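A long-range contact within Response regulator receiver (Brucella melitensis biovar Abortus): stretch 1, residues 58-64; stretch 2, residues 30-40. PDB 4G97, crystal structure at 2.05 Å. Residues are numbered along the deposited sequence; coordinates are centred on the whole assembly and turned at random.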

# COMPACT_ATOMS: atom_id res chain seq x y z
N ARG A 58 0.78 -11.54 -13.07
CA ARG A 58 1.66 -12.70 -13.30
C ARG A 58 2.92 -12.26 -14.06
O ARG A 58 4.04 -12.59 -13.66
CB ARG A 58 0.92 -13.82 -14.06
CG ARG A 58 1.72 -15.10 -14.15
CD ARG A 58 0.87 -16.24 -14.64
NE ARG A 58 1.70 -17.33 -15.13
CZ ARG A 58 1.25 -18.38 -15.80
NH1 ARG A 58 -0.05 -18.49 -16.07
NH2 ARG A 58 2.09 -19.32 -16.21
N LEU A 59 2.74 -11.49 -15.15
CA LEU A 59 3.85 -10.94 -15.92
C LEU A 59 4.70 -10.06 -15.01
O LEU A 59 5.92 -10.22 -14.98
CB LEU A 59 3.31 -10.12 -17.10
CG LEU A 59 4.32 -9.38 -17.98
CD1 LEU A 59 5.29 -10.34 -18.64
CD2 LEU A 59 3.58 -8.61 -19.05
N PHE A 60 4.05 -9.15 -14.23
CA PHE A 60 4.78 -8.29 -13.29
C PHE A 60 5.61 -9.14 -12.32
O PHE A 60 6.81 -8.91 -12.20
CB PHE A 60 3.83 -7.35 -12.53
CG PHE A 60 4.54 -6.48 -11.51
CD1 PHE A 60 4.77 -6.94 -10.22
CD2 PHE A 60 5.05 -5.23 -11.87
CE1 PHE A 60 5.47 -6.17 -9.30
CE2 PHE A 60 5.72 -4.45 -10.94
CZ PHE A 60 5.95 -4.93 -9.67
N CYS A 61 4.97 -10.10 -11.61
CA CYS A 61 5.65 -10.97 -10.65
C CYS A 61 6.76 -11.84 -11.28
O CYS A 61 7.79 -12.04 -10.64
CB CYS A 61 4.67 -11.80 -9.83
SG CYS A 61 3.58 -10.83 -8.76
N ASN A 62 6.58 -12.32 -12.53
CA ASN A 62 7.62 -13.11 -13.22
C ASN A 62 8.83 -12.23 -13.56
O ASN A 62 9.96 -12.67 -13.40
CB ASN A 62 7.09 -13.79 -14.49
CG ASN A 62 6.12 -14.91 -14.25
OD1 ASN A 62 5.97 -15.42 -13.14
ND2 ASN A 62 5.44 -15.31 -15.31
N LEU A 63 8.58 -10.97 -14.00
CA LEU A 63 9.65 -10.02 -14.31
C LEU A 63 10.38 -9.52 -13.03
O LEU A 63 11.55 -9.14 -13.10
CB LEU A 63 9.10 -8.83 -15.12
CG LEU A 63 8.80 -9.09 -16.62
CD1 LEU A 63 7.93 -8.00 -17.20
CD2 LEU A 63 10.08 -9.18 -17.45
N TYR A 64 9.67 -9.50 -11.89
CA TYR A 64 10.19 -9.06 -10.60
C TYR A 64 10.81 -10.21 -9.81
O TYR A 64 11.46 -9.96 -8.79
CB TYR A 64 9.07 -8.40 -9.79
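Stretch 2 30-40: AYVAAALEALI

Residues 30-40 are helical throughout, part of a longer helix that extends beyond both ends of the stretch. Its backbone hydrogen bonds run from each N to the O four residues earlier, as in Ala-35 N to Tyr-31 O at 3.2 Å. The helix crosses helix 58-64 steeply, with 106° between the N-to-C directions and 10.1 Å between the axes at closest approach. The backbones come nearest at Ala-35 and Phe-60, whose CA atoms are 6.2 Å apart.

Ala-30 does not reach stretch 1. Tyr-31 points toward it, and its CB lies 3.7 Å from Phe-60 CE2. Val-32 is set sideways and places CG2 4.0 Å from the same CE2. The Phe-60 ring meets both atoms obliquely. Ala-33 and Ala-34 make no contact. Ala-35 points toward stretch 1, and its CB packs against Leu-63 CD1 at 3.7 Å. Its small side chain fits where the two backbones are closest. Leu-36 points away, and Glu-37 is out of reach. One turn after Ala-35, Ala-38 CB is 4.4 Å from Leu-63 CD1. Leu-39 CD1 meets Leu-59 CD2 at 3.9 Å. Ile-40 is out of reach.

No hydrogen bond links the stretches. The contact is apolar and buries 330 Å², both sides summed.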

# COMPACT_ATOMS: atom_id res chain seq x y z
N ALA A 30 8.29 2.69 -11.57
CA ALA A 30 9.34 2.30 -12.52
C ALA A 30 9.27 0.83 -12.91
O ALA A 30 9.45 0.52 -14.09
CB ALA A 30 10.71 2.64 -11.96
N TYR A 31 8.97 -0.07 -11.95
CA TYR A 31 8.82 -1.50 -12.21
C TYR A 31 7.58 -1.75 -13.06
O TYR A 31 7.58 -2.68 -13.87
CB TYR A 31 8.68 -2.30 -10.90
CG TYR A 31 9.98 -2.78 -10.29
CD1 TYR A 31 10.42 -2.29 -9.06
CD2 TYR A 31 10.72 -3.79 -10.90
CE1 TYR A 31 11.61 -2.75 -8.49
CE2 TYR A 31 11.91 -4.27 -10.33
CZ TYR A 31 12.34 -3.74 -9.12
OH TYR A 31 13.51 -4.21 -8.55
N VAL A 32 6.52 -0.93 -12.89
CA VAL A 32 5.30 -1.09 -13.70
C VAL A 32 5.58 -0.61 -15.12
O VAL A 32 5.25 -1.34 -16.06
CB VAL A 32 4.03 -0.43 -13.09
CG1 VAL A 32 2.87 -0.42 -14.10
CG2 VAL A 32 3.62 -1.17 -11.82
N ALA A 33 6.24 0.57 -15.26
CA ALA A 33 6.61 1.16 -16.54
C ALA A 33 7.51 0.23 -17.35
O ALA A 33 7.27 0.06 -18.56
CB ALA A 33 7.27 2.51 -16.33
N ALA A 34 8.48 -0.44 -16.68
CA ALA A 34 9.40 -1.40 -17.32
C ALA A 34 8.67 -2.63 -17.82
O ALA A 34 8.98 -3.10 -18.92
CB ALA A 34 10.51 -1.81 -16.36
N ALA A 35 7.70 -3.15 -17.06
CA ALA A 35 6.96 -4.34 -17.50
C ALA A 35 6.04 -3.99 -18.67
O ALA A 35 5.86 -4.81 -19.57
CB ALA A 35 6.15 -4.91 -16.35
N LEU A 36 5.51 -2.75 -18.67
CA LEU A 36 4.64 -2.21 -19.69
C LEU A 36 5.40 -1.99 -21.00
O LEU A 36 4.88 -2.33 -22.06
CB LEU A 36 3.95 -0.91 -19.20
CG LEU A 36 2.95 -0.22 -20.13
CD1 LEU A 36 1.75 -1.12 -20.45
CD2 LEU A 36 2.49 1.09 -19.53
N GLU A 37 6.65 -1.50 -20.93
CA GLU A 37 7.49 -1.31 -22.12
C GLU A 37 8.00 -2.65 -22.67
O GLU A 37 8.16 -2.78 -23.88
CB GLU A 37 8.60 -0.27 -21.92
CG GLU A 37 8.10 1.17 -21.82
CD GLU A 37 7.00 1.60 -22.78
OE1 GLU A 37 7.20 1.50 -24.01
OE2 GLU A 37 5.93 2.03 -22.29
N ALA A 38 8.15 -3.67 -21.80
CA ALA A 38 8.54 -5.03 -22.19
C ALA A 38 7.40 -5.71 -23.00
O ALA A 38 7.67 -6.37 -24.00
CB ALA A 38 8.89 -5.86 -20.96
N LEU A 39 6.14 -5.49 -22.56
CA LEU A 39 4.92 -6.03 -23.18
C LEU A 39 4.65 -5.42 -24.57
O LEU A 39 4.26 -6.14 -25.49
CB LEU A 39 3.73 -5.78 -22.24
CG LEU A 39 2.38 -6.35 -22.67
CD1 LEU A 39 2.43 -7.87 -22.75
CD2 LEU A 39 1.28 -5.90 -21.73
N ILE A 40 4.83 -4.10 -24.69
CA ILE A 40 4.65 -3.34 -25.92
C ILE A 40 5.65 -3.84 -26.97
O ILE A 40 5.26 -4.07 -28.12
CB ILE A 40 4.72 -1.80 -25.63
CG1 ILE A 40 3.44 -1.33 -24.88
CG2 ILE A 40 4.93 -0.98 -26.92
CD1 ILE A 40 3.55 0.01 -24.13